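Rhusiopathiae surface protein B (Erysipelothrix rhusiopathiae, PDB 3V10) probably binds collagen as a cell-wall-anchored surface adhesin, the chain here being its collagen-binding domain. Local coordinates at residues 192-203 / 279-290. Numbering follows the deposited sequence.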
loop_
_atom_site.group_PDB
_atom_site.type_symbol
_atom_site.label_atom_id
_atom_site.label_comp_id
_atom_site.label_asym_id
_atom_site.label_seq_id
_atom_site.Cartn_x
_atom_site.Cartn_y
_atom_site.Cartn_z
ATOM N N GLU A 192 -25.132 14.835 9.724
ATOM C CA GLU A 192 -25.754 16.143 9.650
ATOM C C GLU A 192 -27.088 16.166 8.892
ATOM O O GLU A 192 -27.372 15.311 8.054
ATOM C CB GLU A 192 -24.782 17.133 8.998
ATOM C CG GLU A 192 -23.687 17.739 9.853
ATOM C CD GLU A 192 -23.030 18.900 9.114
ATOM O OE1 GLU A 192 -23.714 19.570 8.307
ATOM O OE2 GLU A 192 -21.835 19.168 9.334
ATOM N N ALA A 193 -27.903 17.161 9.220
ATOM C CA ALA A 193 -29.183 17.357 8.563
ATOM C C ALA A 193 -28.845 18.385 7.492
ATOM O O ALA A 193 -29.126 19.571 7.647
ATOM C CB ALA A 193 -30.191 17.924 9.555
ATOM N N VAL A 194 -28.194 17.932 6.424
ATOM C CA VAL A 194 -27.793 18.821 5.334
ATOM C C VAL A 194 -28.988 19.538 4.733
ATOM O O VAL A 194 -30.091 18.996 4.684
ATOM C CB VAL A 194 -27.049 18.053 4.211
ATOM C CG1 VAL A 194 -25.748 17.486 4.753
ATOM C CG2 VAL A 194 -27.937 16.942 3.657
ATOM N N GLN A 195 -28.764 20.761 4.267
ATOM C CA GLN A 195 -29.845 21.553 3.702
ATOM C C GLN A 195 -29.965 21.532 2.179
ATOM O O GLN A 195 -30.629 22.388 1.598
ATOM C CB GLN A 195 -29.738 22.998 4.198
ATOM C CG GLN A 195 -29.838 23.138 5.709
ATOM C CD GLN A 195 -31.134 22.582 6.264
ATOM O OE1 GLN A 195 -32.222 22.960 5.829
ATOM N NE2 GLN A 195 -31.025 21.682 7.235
ATOM N N SER A 196 -29.326 20.559 1.532
ATOM C CA SER A 196 -29.400 20.428 0.079
ATOM C C SER A 196 -28.891 19.046 -0.297
ATOM O O SER A 196 -28.445 18.296 0.566
ATOM C CB SER A 196 -28.536 21.488 -0.618
ATOM O OG SER A 196 -27.167 21.110 -0.641
ATOM N N ASP A 197 -28.965 18.708 -1.579
ATOM C CA ASP A 197 -28.466 17.415 -2.028
ATOM C C ASP A 197 -26.949 17.445 -1.845
ATOM O O ASP A 197 -26.349 18.519 -1.737
ATOM C CB ASP A 197 -28.788 17.171 -3.508
ATOM C CG ASP A 197 -30.279 17.231 -3.819
ATOM O OD1 ASP A 197 -31.110 16.888 -2.949
ATOM O OD2 ASP A 197 -30.616 17.606 -4.960
ATOM N N VAL A 198 -26.333 16.271 -1.804
ATOM C CA VAL A 198 -24.886 16.178 -1.644
ATOM C C VAL A 198 -24.303 15.575 -2.916
ATOM O O VAL A 198 -24.827 14.589 -3.433
ATOM C CB VAL A 198 -24.520 15.288 -0.440
ATOM C CG1 VAL A 198 -23.010 15.137 -0.336
ATOM C CG2 VAL A 198 -25.079 15.905 0.848
ATOM N N LYS A 199 -23.236 16.174 -3.438
ATOM C CA LYS A 199 -22.624 15.649 -4.655
ATOM C C LYS A 199 -21.114 15.550 -4.531
ATOM O O LYS A 199 -20.456 16.494 -4.110
ATOM C CB LYS A 199 -22.975 16.527 -5.863
ATOM C CG LYS A 199 -22.413 16.004 -7.187
ATOM C CD LYS A 199 -22.925 16.810 -8.379
ATOM C CE LYS A 199 -22.442 16.210 -9.693
ATOM N NZ LYS A 199 -22.875 17.032 -10.861
ATOM N N VAL A 200 -20.574 14.393 -4.893
ATOM C CA VAL A 200 -19.133 14.178 -4.845
ATOM C C VAL A 200 -18.681 13.760 -6.233
ATOM O O VAL A 200 -19.279 12.880 -6.839
ATOM C CB VAL A 200 -18.740 13.048 -3.865
ATOM C CG1 VAL A 200 -17.227 12.758 -3.982
ATOM C CG2 VAL A 200 -19.094 13.445 -2.445
ATOM N N ILE A 201 -17.652 14.418 -6.751
ATOM C CA ILE A 201 -17.117 14.045 -8.051
ATOM C C ILE A 201 -15.701 13.562 -7.767
ATOM O O ILE A 201 -14.831 14.331 -7.356
ATOM C CB ILE A 201 -17.093 15.226 -9.044
ATOM C CG1 ILE A 201 -18.521 15.721 -9.301
ATOM C CG2 ILE A 201 -16.471 14.773 -10.367
ATOM C CD1 ILE A 201 -18.610 16.857 -10.299
ATOM N N ASP A 202 -15.497 12.264 -7.962
ATOM C CA ASP A 202 -14.207 11.645 -7.704
ATOM C C ASP A 202 -13.486 11.335 -9.005
ATOM O O ASP A 202 -14.028 10.667 -9.880
ATOM C CB ASP A 202 -14.409 10.356 -6.901
ATOM C CG ASP A 202 -13.098 9.695 -6.524
ATOM O OD1 ASP A 202 -12.255 9.484 -7.420
ATOM O OD2 ASP A 202 -12.913 9.380 -5.334
ATOM N N THR A 203 -12.258 11.826 -9.129
ATOM C CA THR A 203 -11.471 11.579 -10.328
ATOM C C THR A 203 -10.272 10.710 -9.998
ATOM O O THR A 203 -9.337 11.152 -9.333
ATOM C CB THR A 203 -10.970 12.887 -10.958
ATOM O OG1 THR A 203 -12.088 13.681 -11.381
ATOM C CG2 THR A 203 -10.102 12.575 -12.172
ATOM N N ASN A 279 -5.845 9.982 -6.271
ATOM C CA ASN A 279 -7.286 10.070 -6.404
ATOM C C ASN A 279 -7.667 11.418 -5.808
ATOM O O ASN A 279 -7.265 11.744 -4.691
ATOM C CB ASN A 279 -7.980 8.946 -5.638
ATOM C CG ASN A 279 -9.476 8.934 -5.860
ATOM O OD1 ASN A 279 -9.948 8.970 -6.994
ATOM N ND2 ASN A 279 -10.232 8.880 -4.775
ATOM N N SER A 280 -8.424 12.206 -6.556
ATOM C CA SER A 280 -8.840 13.509 -6.064
ATOM C C SER A 280 -10.354 13.574 -6.163
ATOM O O SER A 280 -10.948 12.906 -7.004
ATOM C CB SER A 280 -8.195 14.627 -6.888
ATOM O OG SER A 280 -8.617 14.605 -8.242
ATOM N N SER A 281 -10.980 14.349 -5.289
ATOM C CA SER A 281 -12.433 14.472 -5.325
ATOM C C SER A 281 -12.875 15.848 -4.857
ATOM O O SER A 281 -12.131 16.548 -4.163
ATOM C CB SER A 281 -13.087 13.386 -4.456
ATOM O OG SER A 281 -12.829 13.583 -3.070
ATOM N N THR A 282 -14.076 16.243 -5.268
ATOM C CA THR A 282 -14.649 17.520 -4.871
ATOM C C THR A 282 -16.045 17.230 -4.340
ATOM O O THR A 282 -16.686 16.262 -4.748
ATOM C CB THR A 282 -14.724 18.513 -6.060
ATOM O OG1 THR A 282 -15.580 17.989 -7.085
ATOM C CG2 THR A 282 -13.333 18.738 -6.644
ATOM N N ILE A 283 -16.506 18.046 -3.404
ATOM C CA ILE A 283 -17.829 17.833 -2.846
ATOM C C ILE A 283 -18.529 19.170 -2.701
ATOM O O ILE A 283 -17.881 20.205 -2.522
ATOM C CB ILE A 283 -17.745 17.124 -1.457
ATOM C CG1 ILE A 283 -19.149 16.765 -0.964
ATOM C CG2 ILE A 283 -17.026 18.019 -0.440
ATOM C CD1 ILE A 283 -19.153 15.967 0.321
ATOM N N GLU A 284 -19.847 19.150 -2.823
ATOM C CA GLU A 284 -20.630 20.361 -2.661
ATOM C C GLU A 284 -21.941 19.996 -2.007
ATOM O O GLU A 284 -22.551 18.974 -2.332
ATOM C CB GLU A 284 -20.898 21.046 -3.998
ATOM C CG GLU A 284 -21.343 22.499 -3.824
ATOM C CD GLU A 284 -21.353 23.271 -5.128
ATOM O OE1 GLU A 284 -22.449 23.498 -5.680
ATOM O OE2 GLU A 284 -20.256 23.639 -5.601
ATOM N N TYR A 285 -22.361 20.842 -1.076
ATOM C CA TYR A 285 -23.612 20.658 -0.350
ATOM C C TYR A 285 -23.810 21.870 0.547
ATOM O O TYR A 285 -22.913 22.691 0.688
ATOM C CB TYR A 285 -23.549 19.406 0.529
ATOM C CG TYR A 285 -22.454 19.437 1.577
ATOM C CD1 TYR A 285 -21.121 19.234 1.225
ATOM C CD2 TYR A 285 -22.749 19.703 2.915
ATOM C CE1 TYR A 285 -20.101 19.296 2.177
ATOM C CE2 TYR A 285 -21.737 19.769 3.875
ATOM C CZ TYR A 285 -20.418 19.565 3.498
ATOM O OH TYR A 285 -19.414 19.640 4.442
ATOM N N LYS A 286 -24.997 21.992 1.129
ATOM C CA LYS A 286 -25.281 23.072 2.072
ATOM C C LYS A 286 -25.267 22.369 3.427
ATOM O O LYS A 286 -25.943 21.355 3.592
ATOM C CB LYS A 286 -26.665 23.674 1.818
ATOM C CG LYS A 286 -26.718 24.701 0.694
ATOM C CD LYS A 286 -28.145 25.183 0.478
ATOM C CE LYS A 286 -28.248 26.174 -0.679
ATOM N NZ LYS A 286 -28.123 27.593 -0.240
ATOM N N ASP A 287 -24.491 22.872 4.385
ATOM C CA ASP A 287 -24.436 22.227 5.692
ATOM C C ASP A 287 -25.749 22.383 6.448
ATOM O O ASP A 287 -26.713 22.943 5.928
ATOM C CB ASP A 287 -23.268 22.758 6.540
ATOM C CG ASP A 287 -23.296 24.267 6.719
ATOM O OD1 ASP A 287 -24.397 24.851 6.761
ATOM O OD2 ASP A 287 -22.202 24.866 6.837
ATOM N N GLU A 288 -25.789 21.872 7.674
ATOM C CA GLU A 288 -27.004 21.943 8.484
ATOM C C GLU A 288 -27.434 23.374 8.794
ATOM O O GLU A 288 -28.594 23.614 9.127
ATOM C CB GLU A 288 -26.817 21.162 9.786
ATOM C CG GLU A 288 -25.524 21.475 10.511
ATOM C CD GLU A 288 -25.429 20.799 11.863
ATOM O OE1 GLU A 288 -26.008 19.706 12.025
ATOM O OE2 GLU A 288 -24.760 21.357 12.762
ATOM N N SER A 289 -26.504 24.319 8.681
ATOM C CA SER A 289 -26.813 25.726 8.939
ATOM C C SER A 289 -27.344 26.402 7.678
ATOM O O SER A 289 -27.760 27.557 7.714
ATOM C CB SER A 289 -25.569 26.470 9.428
ATOM O OG SER A 289 -25.132 25.974 10.678
ATOM N N GLY A 290 -27.315 25.674 6.565
ATOM C CA GLY A 290 -27.808 26.205 5.304
ATOM C C GLY A 290 -26.759 26.917 4.471
ATOM O O GLY A 290 -27.082 27.580 3.485
HETATM O O HOH W 1 -7.267 13.086 -10.026
#
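Lys199 and Glu284, Ile201 and Thr282, and Thr203 and Ser280 form three hydrogen-bonded pairs that lace strand 198-203 antiparallel to strand 279-286. Each pair exchanges two backbone bonds, the shortest from Thr203 N to Ser280 O (2.7 Å). A water also ties Thr203 O to Ser280 OG.

Between the first two, Val200 and Ile283 form a non-hydrogen-bonded pair facing the interior. Val200 CG2 packs on Ile283 CG1 at 3.6 Å, while Ile283, extended with CG1 anti to its N (chi1 -173°), carries CD1 on to Val198 CG1 (4.0 Å). Val198 CG2 rests against Tyr285 CB, and the tyrosine ring stacks with Phe166. Beta-branched Val200 and Ile283 suit a buried sheet face, with Val198 and Tyr285 as buried neighbours; the outer face is mixed, Lys199, Thr282 and Glu284 exposed and Ile201 partly so. Buried Asp202 has OD2 hydrogen-bonded by Tyr265 OH.

Past the ladder, backbone and side-chain bonds mix. Ser196 OG, acceptor and donor at once, links Lys286 N (2.9 Å) to Asp197 O just before strand 198-203. Gln195 N bonds Lys286 O (3.0 Å) from above the carbonyl plane. Extended Glu192 brings OE1 to Glu288 N (3.2 Å), gripping the type I turn 287-290; Gly290 ends it at phi 90°, where a side chain would jam against the preceding carbonyl O.

The paired strands, flanked by 246-251 and 303-306, belong to an antiparallel sheet of the collagen-binding domain's DEv-IgG fold, the immunoglobulin-like architecture of Collagen Hug adhesins.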